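Local coordinates for SIR4-interacting protein SIF2 (Saccharomyces cerevisiae, PDB 1R5M) that antagonizes telomeric silencing in yeast and acts as a transcription corepressor within the histone-deacetylating Set3 complex, at residues 335-340 against 397-402; 281-286 against 315-320; 146-151 against 166-171; 357-362 against 380-385. All blocks are in the same frame, centred on the assembly; numbering follows the deposited sequence.

From the N terminus, contact 3 comes first: it closes a short loop within the third WD repeat, tying the lead-in to strand 152-157 to the end of strand 163-168 and the turn after it. Contact 2 then joins two sheets, setting the outer strand 283-285 beside the end of strand 311-316 in WD 6. Contact 1 opens only after contact 2 has closed and joins the inner strands of WD 7 and WD 8. Contact 4 is nested inside its loop, adding strand 380-388 to the outer side of the WD 7 blade. Contacts 1 and 4 touch, Ile338 CD1 lying 3.6 Å from Leu359 CD1. Contacts 3 and 4 sit on opposite sides of the chain's centre, their own centres about 38 Å apart.

Contact 1 of 4, residues 335-340 against 397-402; sequences AGRISQ and IFDLSW
Strands 335-338 and 397-402 run parallel, 2° apart in direction with axes 6.9 Å from each other, and bring Arg337 against Leu400 and Trp402. They are the innermost strands of neighbouring blades, WD 7 and WD 8, of an eight-bladed beta propeller, and every hydrogen bond between the two segments uses a side chain. Arg337 bends at chi2 (-81°), which puts CD against the carbonyl oxygen of Leu400, while its CG packs 3.6 Å from Leu400 CD2. The same methyl meets Ala335 CB. Farther out, NE gives a weak bond to Leu400 O at 3.0 Å. NH2 donates to Asp399 OD2 (2.8 Å) in a nearly straight salt bridge lying in the guanidinium plane, although the two side chains cross at about a right angle. NH1 turns back to its neighbour Gly336 O, 2.9 Å away. At the other end, Trp402 NE1 donates to Arg337 O at 2.9 Å; the oxygen lies in the indole plane, but the nitrogen stands well above the carbonyl plane. Ser339 covers one face of this indole, its CA 3.8 Å from the centroid of the five-membered ring. A sulfate ion is bound near Arg337, and Asp399 OD1 is held by Ser51 N. The straight bond to Asp399 and the two more bent ones together limit the guanidinium's rotation, and Asp399 probably offsets part of its charge at the blade junction.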
# COMPACT_ATOMS: atom_id res chain seq x y z
N ALA A 335 -5.39 8.25 1.52
CA ALA A 335 -4.28 7.30 1.63
C ALA A 335 -3.25 7.77 2.65
O ALA A 335 -3.07 8.96 2.85
CB ALA A 335 -3.62 7.10 0.28
N GLY A 336 -2.59 6.80 3.28
CA GLY A 336 -1.56 7.09 4.27
C GLY A 336 -0.42 6.11 4.07
O GLY A 336 -0.65 4.94 3.76
N ARG A 337 0.81 6.59 4.23
CA ARG A 337 2.00 5.75 4.05
C ARG A 337 3.05 6.03 5.11
O ARG A 337 3.36 7.19 5.39
CB ARG A 337 2.64 6.01 2.69
CG ARG A 337 1.70 5.89 1.50
CD ARG A 337 1.49 4.46 1.07
NE ARG A 337 0.60 4.40 -0.09
CZ ARG A 337 -0.70 4.13 -0.02
NH1 ARG A 337 -1.28 3.88 1.15
NH2 ARG A 337 -1.43 4.13 -1.13
N ILE A 338 3.60 4.97 5.70
CA ILE A 338 4.63 5.13 6.71
C ILE A 338 5.99 5.11 6.02
O ILE A 338 6.19 4.39 5.04
CB ILE A 338 4.56 4.00 7.77
CG1 ILE A 338 5.48 4.32 8.95
CG2 ILE A 338 4.97 2.67 7.14
CD1 ILE A 338 4.94 5.38 9.87
N SER A 339 6.92 5.91 6.52
CA SER A 339 8.26 5.96 5.95
C SER A 339 9.01 4.68 6.31
O SER A 339 8.63 3.94 7.21
CB SER A 339 9.03 7.17 6.48
OG SER A 339 9.15 7.11 7.89
N GLN A 340 10.09 4.43 5.58
CA GLN A 340 10.93 3.26 5.79
C GLN A 340 11.43 3.16 7.24
O GLN A 340 11.45 2.08 7.82
CB GLN A 340 12.14 3.34 4.86
CG GLN A 340 13.18 2.26 5.11
CD GLN A 340 12.90 1.00 4.32
OE1 GLN A 340 11.82 0.41 4.43
NE2 GLN A 340 13.87 0.59 3.51
N ILE A 397 -5.70 13.63 -4.82
CA ILE A 397 -4.48 12.82 -4.77
C ILE A 397 -5.00 11.42 -4.44
O ILE A 397 -5.67 11.23 -3.43
CB ILE A 397 -3.53 13.28 -3.65
CG1 ILE A 397 -2.91 14.63 -4.03
CG2 ILE A 397 -2.43 12.23 -3.44
CD1 ILE A 397 -2.10 15.26 -2.92
N PHE A 398 -4.71 10.46 -5.31
CA PHE A 398 -5.17 9.08 -5.14
C PHE A 398 -4.13 8.16 -4.51
O PHE A 398 -4.47 7.10 -3.96
CB PHE A 398 -5.56 8.48 -6.50
CG PHE A 398 -6.90 8.93 -7.01
CD1 PHE A 398 -7.35 8.49 -8.25
CD2 PHE A 398 -7.73 9.76 -6.25
CE1 PHE A 398 -8.60 8.87 -8.73
CE2 PHE A 398 -8.98 10.15 -6.73
CZ PHE A 398 -9.42 9.70 -7.97
N ASP A 399 -2.87 8.55 -4.58
CA ASP A 399 -1.81 7.71 -4.05
C ASP A 399 -0.55 8.51 -3.76
O ASP A 399 -0.33 9.58 -4.33
CB ASP A 399 -1.50 6.61 -5.08
CG ASP A 399 -0.35 5.70 -4.64
OD1 ASP A 399 0.73 5.75 -5.27
OD2 ASP A 399 -0.54 4.94 -3.67
N LEU A 400 0.27 7.99 -2.86
CA LEU A 400 1.54 8.61 -2.54
C LEU A 400 2.49 7.49 -2.14
O LEU A 400 2.05 6.42 -1.71
CB LEU A 400 1.39 9.65 -1.42
CG LEU A 400 1.01 9.28 0.01
CD1 LEU A 400 0.88 10.57 0.83
CD2 LEU A 400 -0.31 8.52 0.04
N SER A 401 3.78 7.72 -2.32
CA SER A 401 4.77 6.70 -1.98
C SER A 401 6.09 7.33 -1.56
O SER A 401 6.51 8.35 -2.11
CB SER A 401 5.00 5.78 -3.17
OG SER A 401 5.52 6.51 -4.28
N TRP A 402 6.73 6.71 -0.57
CA TRP A 402 8.02 7.16 -0.05
C TRP A 402 9.19 6.44 -0.71
O TRP A 402 9.11 5.24 -0.96
CB TRP A 402 8.17 6.82 1.43
CG TRP A 402 7.34 7.56 2.42
CD1 TRP A 402 6.12 7.18 2.92
CD2 TRP A 402 7.72 8.73 3.14
NE1 TRP A 402 5.74 8.04 3.92
CE2 TRP A 402 6.70 9.00 4.07
CE3 TRP A 402 8.84 9.58 3.09
CZ2 TRP A 402 6.76 10.08 4.95
CZ3 TRP A 402 8.90 10.65 3.96
CH2 TRP A 402 7.87 10.90 4.88

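Contact 2 of 4, residues 281-286 against 315-320; sequences SQNCFY and WSLKQN. Unlike the reference sequence in segment 281-286: Cys284 (reference Ser).
Phe285 meets Trp315 from its first side-chain carbon onward. Its CB sits over the face of the indole, 3.7 Å from the centroid of the six-membered ring and closest to CE3 at 3.5 Å. CG, beside it, also rests on CE3. One flank of the phenyl ring, CD1 and CE1, then runs past Trp315 CB, which lies over the centre of the phenyl face, 4.0 Å from its centroid. The contact is thus reciprocal, each CB making a CH-pi contact with the other residue's ring, and the planes, 22° from parallel, are slid so far apart that the rings barely overlap. This joins adjacent blades of the propeller: strand 283-285 is the outer edge of one sheet, and Trp315 lies near the end of the third strand of WD 6, where its NE1 is bonded to Ser305 OG. On the other flank, CD2 touches CE3 of the indole and CE2 comes within 3.6 Å of Asn320 OD1. The tip, CZ, reaches Ser316 O at 3.8 Å, with Leu317 CD1 near the ring plane at the CE1 edge. Beyond the indole's far rim, Tyr286 O lies 3.3 Å from Trp315 CH2. Ser316 OG accepts from Gln319 N, an ST motif in the turn that brings Asn320 back. Water 1 spans the segments, accepting from Cys284 N at 3.0 Å and donating to Asn320 OD1.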
# COMPACT_ATOMS: atom_id res chain seq x y z
N SER A 281 -9.16 -12.07 17.94
CA SER A 281 -8.00 -11.19 17.87
C SER A 281 -7.43 -10.86 19.24
O SER A 281 -8.09 -11.05 20.27
CB SER A 281 -8.37 -9.89 17.14
OG SER A 281 -9.42 -9.19 17.80
N GLN A 282 -6.19 -10.37 19.24
CA GLN A 282 -5.48 -9.99 20.45
C GLN A 282 -5.87 -8.58 20.88
O GLN A 282 -6.00 -8.29 22.07
CB GLN A 282 -3.98 -10.07 20.20
CG GLN A 282 -3.10 -9.62 21.34
CD GLN A 282 -1.65 -9.94 21.08
OE1 GLN A 282 -1.30 -11.11 20.90
NE2 GLN A 282 -0.81 -8.92 21.05
N ASN A 283 -6.04 -7.70 19.90
CA ASN A 283 -6.45 -6.32 20.15
C ASN A 283 -7.51 -5.91 19.14
O ASN A 283 -7.56 -6.45 18.03
CB ASN A 283 -5.28 -5.34 19.99
CG ASN A 283 -4.21 -5.52 21.05
OD1 ASN A 283 -4.43 -5.26 22.23
ND2 ASN A 283 -3.04 -5.97 20.62
N CYS A 284 -8.35 -4.96 19.53
CA CYS A 284 -9.38 -4.42 18.65
C CYS A 284 -9.48 -2.96 19.05
O CYS A 284 -9.87 -2.64 20.17
CB CYS A 284 -10.73 -5.11 18.85
SG CYS A 284 -11.98 -4.50 17.67
N PHE A 285 -9.12 -2.07 18.12
CA PHE A 285 -9.15 -0.64 18.38
C PHE A 285 -10.31 0.11 17.74
O PHE A 285 -10.42 0.19 16.51
CB PHE A 285 -7.82 0.00 17.92
CG PHE A 285 -6.61 -0.51 18.66
CD1 PHE A 285 -5.59 -1.17 17.98
CD2 PHE A 285 -6.49 -0.32 20.03
CE1 PHE A 285 -4.47 -1.64 18.66
CE2 PHE A 285 -5.37 -0.79 20.72
CZ PHE A 285 -4.36 -1.45 20.03
N TYR A 286 -11.17 0.66 18.60
CA TYR A 286 -12.33 1.45 18.18
C TYR A 286 -11.97 2.93 18.29
O TYR A 286 -11.18 3.32 19.14
CB TYR A 286 -13.54 1.20 19.09
CG TYR A 286 -14.13 -0.19 19.01
CD1 TYR A 286 -13.70 -1.20 19.87
CD2 TYR A 286 -15.13 -0.49 18.09
CE1 TYR A 286 -14.25 -2.48 19.81
CE2 TYR A 286 -15.68 -1.76 18.01
CZ TYR A 286 -15.24 -2.75 18.87
OH TYR A 286 -15.78 -4.01 18.80
N TRP A 315 -1.90 4.09 17.79
CA TRP A 315 -2.36 3.20 18.86
C TRP A 315 -1.22 2.45 19.54
O TRP A 315 -0.25 2.06 18.90
CB TRP A 315 -3.35 2.19 18.29
CG TRP A 315 -4.38 2.76 17.33
CD1 TRP A 315 -4.22 2.99 15.99
CD2 TRP A 315 -5.72 3.13 17.65
NE1 TRP A 315 -5.39 3.47 15.45
CE2 TRP A 315 -6.33 3.57 16.45
CE3 TRP A 315 -6.47 3.14 18.83
CZ2 TRP A 315 -7.66 4.01 16.40
CZ3 TRP A 315 -7.79 3.57 18.78
CH2 TRP A 315 -8.37 4.00 17.58
N SER A 316 -1.37 2.23 20.85
CA SER A 316 -0.38 1.51 21.64
C SER A 316 -0.85 0.10 21.98
O SER A 316 -1.92 -0.08 22.56
CB SER A 316 -0.10 2.27 22.95
OG SER A 316 0.63 1.46 23.86
N LEU A 317 -0.06 -0.90 21.60
CA LEU A 317 -0.42 -2.28 21.92
C LEU A 317 -0.12 -2.56 23.39
O LEU A 317 -0.86 -3.27 24.06
CB LEU A 317 0.34 -3.27 21.04
CG LEU A 317 -0.29 -3.58 19.68
CD1 LEU A 317 -0.28 -2.34 18.79
CD2 LEU A 317 0.48 -4.72 19.02
N LYS A 318 0.97 -1.98 23.90
CA LYS A 318 1.37 -2.19 25.28
C LYS A 318 0.37 -1.64 26.28
O LYS A 318 0.18 -2.22 27.35
CB LYS A 318 2.76 -1.58 25.53
CG LYS A 318 3.87 -2.31 24.79
CD LYS A 318 5.18 -1.55 24.81
CE LYS A 318 5.81 -1.51 26.19
NZ LYS A 318 7.14 -0.83 26.12
N GLN A 319 -0.26 -0.52 25.94
CA GLN A 319 -1.23 0.10 26.84
C GLN A 319 -2.68 -0.07 26.39
O GLN A 319 -3.60 0.37 27.07
CB GLN A 319 -0.93 1.60 26.98
CG GLN A 319 0.47 1.92 27.47
CD GLN A 319 0.85 1.14 28.71
OE1 GLN A 319 0.10 1.10 29.69
NE2 GLN A 319 2.03 0.52 28.69
N ASN A 320 -2.87 -0.72 25.24
CA ASN A 320 -4.21 -0.93 24.68
C ASN A 320 -5.01 0.36 24.67
O ASN A 320 -6.10 0.44 25.25
CB ASN A 320 -4.96 -2.01 25.48
CG ASN A 320 -6.37 -2.22 24.96
OD1 ASN A 320 -6.62 -2.16 23.76
ND2 ASN A 320 -7.31 -2.49 25.87
O HOH W 1 -7.60 -4.02 22.29

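Contact 3 of 4, residues 146-151 against 166-171; sequences NFHRAP and SMDVEN
His148 is gripped at both ring nitrogens by residues of segment 166-171. ND1 donates to Asp168 OD2 over 2.8 Å; the oxygen lies close to the imidazole plane, but the nitrogen approaches it from above the carboxylate, the two planes standing 77° apart. NE2 and Ser166 OG are hydrogen-bonded at 2.7 Å, again at the ring edge, and either could be the donor. Ser166 OG is also bonded to Trp176 NE1. Tryptophan, serine, histidine and aspartate in this order make the structural hydrogen-bonded tetrad familiar from WD40 blades, here in WD 3, linking the loop before strand 152-157 to the second and third strands. Asp168 CG takes the position between backbone N and carbonyl carbon (chi1 60°); of its oxygens, OD2 goes to the imidazole and OD1 to the turn. OD2 additionally accepts from water 2 (2.7 Å), which in turn takes the N-H of Arg149. OD1 is bonded weakly to Glu170 N, inside the type I turn from Asp168 to Asn171, and to Val172 N just after it. The turn is pinned to the loop by Val169 N, whose bond to Pro151 O spans 2.9 Å. Around it the packing is apolar: Ala150 CB touches both Val169 CG2, 3.6 Å away, and Glu170 CG at 3.7 Å, and Val169 CG2 presses on Pro151 CD at 3.4 Å, tighter than a usual carbon contact.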
# COMPACT_ATOMS: atom_id res chain seq x y z
N ASN A 146 -1.12 -14.29 -16.76
CA ASN A 146 -2.49 -13.90 -17.08
C ASN A 146 -3.55 -14.92 -16.68
O ASN A 146 -3.61 -16.02 -17.22
CB ASN A 146 -2.57 -13.62 -18.58
CG ASN A 146 -3.83 -12.87 -18.95
OD1 ASN A 146 -4.20 -11.90 -18.29
ND2 ASN A 146 -4.48 -13.29 -20.03
N PHE A 147 -4.38 -14.54 -15.71
CA PHE A 147 -5.46 -15.40 -15.24
C PHE A 147 -6.63 -14.54 -14.76
O PHE A 147 -7.79 -14.87 -15.01
CB PHE A 147 -4.98 -16.31 -14.12
CG PHE A 147 -5.90 -17.46 -13.84
CD1 PHE A 147 -6.05 -18.50 -14.76
CD2 PHE A 147 -6.65 -17.50 -12.67
CE1 PHE A 147 -6.92 -19.55 -14.52
CE2 PHE A 147 -7.53 -18.55 -12.42
CZ PHE A 147 -7.67 -19.58 -13.34
N HIS A 148 -6.32 -13.45 -14.07
CA HIS A 148 -7.36 -12.54 -13.58
C HIS A 148 -8.08 -11.92 -14.77
O HIS A 148 -7.49 -11.72 -15.83
CB HIS A 148 -6.75 -11.41 -12.76
CG HIS A 148 -6.20 -11.83 -11.44
ND1 HIS A 148 -6.99 -12.03 -10.33
CD2 HIS A 148 -4.93 -12.06 -11.04
CE1 HIS A 148 -6.23 -12.36 -9.30
NE2 HIS A 148 -4.97 -12.39 -9.71
N ARG A 149 -9.36 -11.59 -14.59
CA ARG A 149 -10.15 -10.95 -15.64
C ARG A 149 -10.82 -9.69 -15.11
O ARG A 149 -11.83 -9.24 -15.66
CB ARG A 149 -11.19 -11.93 -16.19
CG ARG A 149 -10.58 -13.09 -16.97
CD ARG A 149 -11.56 -13.63 -18.00
NE ARG A 149 -12.73 -14.26 -17.38
CZ ARG A 149 -12.74 -15.50 -16.89
NH1 ARG A 149 -11.64 -16.24 -16.94
NH2 ARG A 149 -13.85 -15.99 -16.35
N ALA A 150 -10.26 -9.13 -14.05
CA ALA A 150 -10.78 -7.91 -13.44
C ALA A 150 -9.57 -7.09 -12.95
O ALA A 150 -8.47 -7.63 -12.81
CB ALA A 150 -11.70 -8.25 -12.27
N PRO A 151 -9.76 -5.79 -12.71
CA PRO A 151 -8.66 -4.93 -12.25
C PRO A 151 -7.91 -5.47 -11.03
O PRO A 151 -8.51 -5.90 -10.05
CB PRO A 151 -9.35 -3.61 -11.95
CG PRO A 151 -10.45 -3.58 -12.96
CD PRO A 151 -10.99 -4.99 -12.90
N SER A 166 -1.95 -12.49 -5.74
CA SER A 166 -2.56 -11.35 -6.43
C SER A 166 -4.06 -11.44 -6.25
O SER A 166 -4.63 -12.53 -6.21
CB SER A 166 -2.20 -11.36 -7.92
OG SER A 166 -2.59 -12.57 -8.55
N MET A 167 -4.71 -10.29 -6.12
CA MET A 167 -6.15 -10.27 -5.95
C MET A 167 -6.73 -9.15 -6.79
O MET A 167 -6.13 -8.08 -6.91
CB MET A 167 -6.53 -10.06 -4.48
CG MET A 167 -8.03 -10.17 -4.23
SD MET A 167 -8.45 -10.19 -2.47
CE MET A 167 -8.08 -8.51 -2.09
N ASP A 168 -7.88 -9.41 -7.41
CA ASP A 168 -8.53 -8.39 -8.23
C ASP A 168 -9.77 -7.85 -7.53
O ASP A 168 -10.12 -8.29 -6.43
CB ASP A 168 -8.88 -8.93 -9.63
CG ASP A 168 -9.83 -10.12 -9.61
OD1 ASP A 168 -10.79 -10.13 -8.81
OD2 ASP A 168 -9.62 -11.05 -10.43
N VAL A 169 -10.43 -6.88 -8.17
CA VAL A 169 -11.61 -6.25 -7.60
C VAL A 169 -12.78 -7.19 -7.33
O VAL A 169 -13.61 -6.92 -6.47
CB VAL A 169 -12.12 -5.10 -8.50
CG1 VAL A 169 -11.09 -4.00 -8.57
CG2 VAL A 169 -12.45 -5.61 -9.88
N GLU A 170 -12.84 -8.30 -8.06
CA GLU A 170 -13.92 -9.27 -7.87
C GLU A 170 -13.52 -10.28 -6.80
O GLU A 170 -14.19 -11.29 -6.59
CB GLU A 170 -14.23 -9.99 -9.18
CG GLU A 170 -14.75 -9.07 -10.28
CD GLU A 170 -15.98 -8.29 -9.84
OE1 GLU A 170 -16.91 -8.91 -9.27
OE2 GLU A 170 -16.03 -7.06 -10.08
N ASN A 171 -12.41 -9.99 -6.13
CA ASN A 171 -11.86 -10.82 -5.07
C ASN A 171 -11.34 -12.18 -5.51
O ASN A 171 -11.16 -13.08 -4.68
CB ASN A 171 -12.87 -10.98 -3.94
CG ASN A 171 -12.96 -9.73 -3.09
OD1 ASN A 171 -11.97 -9.28 -2.51
ND2 ASN A 171 -14.16 -9.17 -3.01
O HOH W 2 -10.98 -12.43 -12.35

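Contact 4 of 4, residues 357-362 against 380-385; sequences YDLKKL and LPIPLY
The Tyr357 ring carries Leu384 CD1 over one face, 3.9 Å above the plane and displaced toward the rim, nearest CE1. At its edge, near the ring plane, lie the carbonyl oxygens of Ile382 and Pro383, the former 3.5 Å from CD1. The pair Tyr357 and Leu384 is an antiparallel, non-hydrogen-bonded one, where strand 380-388 adds to strand 354-358 as the outer strand of the WD 7 propeller blade. Next to it Asp358 N donates to Pro383 O, a nearly straight bond of 2.9 Å. Ile382 CG2, anti to its own backbone N, is directed at Tyr357 CB, 3.6 Å away, and also touches Leu359 CD2. Past the end of the strand, Leu362 in the short helix reaches back: its CD1 packs on Pro383 CD at 4.1 Å, and its side chain slides past that of Leu380 in the opposite direction, CD2 meeting CD1. Strand 321-327, the outer strand of the preceding blade, covers Ile382 and Leu380 through Ala324. On the other flank Asp358 CB meets Tyr385 CB at 4.0 Å; Lys344 forms a cation-pi contact with the Tyr385 ring and a salt bridge with Asp358 OD1. That same OD1 caps the helix, accepting from Lys360 N at 3.1 Å from above the carboxylate plane.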
# COMPACT_ATOMS: atom_id res chain seq x y z
N TYR A 357 3.37 13.65 9.12
CA TYR A 357 3.37 13.69 10.58
C TYR A 357 4.66 13.08 11.13
O TYR A 357 5.20 12.12 10.58
CB TYR A 357 2.15 12.94 11.11
CG TYR A 357 0.86 13.66 10.81
CD1 TYR A 357 0.44 14.73 11.60
CD2 TYR A 357 0.09 13.33 9.69
CE1 TYR A 357 -0.71 15.45 11.29
CE2 TYR A 357 -1.06 14.04 9.37
CZ TYR A 357 -1.45 15.10 10.18
OH TYR A 357 -2.57 15.83 9.85
N ASP A 358 5.14 13.66 12.23
CA ASP A 358 6.37 13.21 12.86
C ASP A 358 6.05 12.33 14.06
O ASP A 358 5.36 12.75 14.99
CB ASP A 358 7.20 14.42 13.28
CG ASP A 358 8.53 14.04 13.88
OD1 ASP A 358 9.01 12.92 13.62
OD2 ASP A 358 9.10 14.88 14.61
N LEU A 359 6.56 11.10 14.02
CA LEU A 359 6.32 10.14 15.09
C LEU A 359 7.56 9.96 15.97
O LEU A 359 7.51 9.24 16.96
CB LEU A 359 5.95 8.78 14.49
CG LEU A 359 4.88 8.76 13.39
CD1 LEU A 359 4.66 7.32 12.92
CD2 LEU A 359 3.57 9.34 13.92
N LYS A 360 8.65 10.62 15.61
CA LYS A 360 9.91 10.50 16.34
C LYS A 360 9.81 10.57 17.86
O LYS A 360 10.20 9.64 18.56
CB LYS A 360 10.91 11.55 15.85
CG LYS A 360 12.30 11.40 16.47
CD LYS A 360 13.29 12.37 15.86
CE LYS A 360 14.68 12.17 16.45
NZ LYS A 360 15.69 13.07 15.83
N LYS A 361 9.30 11.68 18.39
CA LYS A 361 9.19 11.84 19.83
C LYS A 361 8.22 10.82 20.43
O LYS A 361 8.46 10.30 21.52
CB LYS A 361 8.75 13.26 20.18
CG LYS A 361 9.68 14.32 19.61
CD LYS A 361 11.14 14.01 19.94
CE LYS A 361 12.09 14.96 19.23
NZ LYS A 361 13.51 14.59 19.46
N LEU A 362 7.14 10.53 19.72
CA LEU A 362 6.16 9.57 20.19
C LEU A 362 6.77 8.17 20.25
O LEU A 362 6.31 7.32 21.02
CB LEU A 362 4.94 9.58 19.26
CG LEU A 362 4.02 10.80 19.41
CD1 LEU A 362 3.10 10.92 18.21
CD2 LEU A 362 3.22 10.67 20.70
N LEU A 380 -2.87 12.81 22.99
CA LEU A 380 -1.75 13.63 22.55
C LEU A 380 -1.91 13.93 21.07
O LEU A 380 -2.50 13.14 20.33
CB LEU A 380 -0.43 12.88 22.78
CG LEU A 380 -0.05 12.49 24.21
CD1 LEU A 380 1.22 11.67 24.20
CD2 LEU A 380 0.11 13.75 25.06
N PRO A 381 -1.40 15.08 20.61
CA PRO A 381 -1.54 15.39 19.19
C PRO A 381 -0.36 14.79 18.43
O PRO A 381 0.71 14.57 19.01
CB PRO A 381 -1.53 16.91 19.17
CG PRO A 381 -0.54 17.22 20.25
CD PRO A 381 -0.93 16.26 21.36
N ILE A 382 -0.54 14.50 17.15
CA ILE A 382 0.57 13.97 16.36
C ILE A 382 1.17 15.20 15.68
O ILE A 382 0.52 15.84 14.87
CB ILE A 382 0.11 12.96 15.28
CG1 ILE A 382 -0.64 11.80 15.94
CG2 ILE A 382 1.33 12.42 14.54
CD1 ILE A 382 -1.18 10.79 14.94
N PRO A 383 2.43 15.54 16.01
CA PRO A 383 3.10 16.70 15.43
C PRO A 383 3.08 16.76 13.90
O PRO A 383 3.39 15.77 13.24
CB PRO A 383 4.52 16.58 15.97
CG PRO A 383 4.33 15.89 17.28
CD PRO A 383 3.33 14.82 16.93
N LEU A 384 2.69 17.91 13.36
CA LEU A 384 2.67 18.09 11.91
C LEU A 384 4.07 18.53 11.51
O LEU A 384 4.54 19.60 11.90
CB LEU A 384 1.65 19.15 11.51
CG LEU A 384 1.58 19.46 10.01
CD1 LEU A 384 1.25 18.19 9.23
CD2 LEU A 384 0.53 20.54 9.77
N TYR A 385 4.75 17.70 10.72
CA TYR A 385 6.11 17.98 10.29
C TYR A 385 6.19 18.87 9.06
O TYR A 385 6.99 19.81 9.00
CB TYR A 385 6.83 16.66 10.01
CG TYR A 385 8.29 16.79 9.65
CD1 TYR A 385 9.23 17.20 10.59
CD2 TYR A 385 8.73 16.48 8.36
CE1 TYR A 385 10.58 17.31 10.26
CE2 TYR A 385 10.08 16.58 8.02
CZ TYR A 385 10.99 16.99 8.98
OH TYR A 385 12.33 17.08 8.65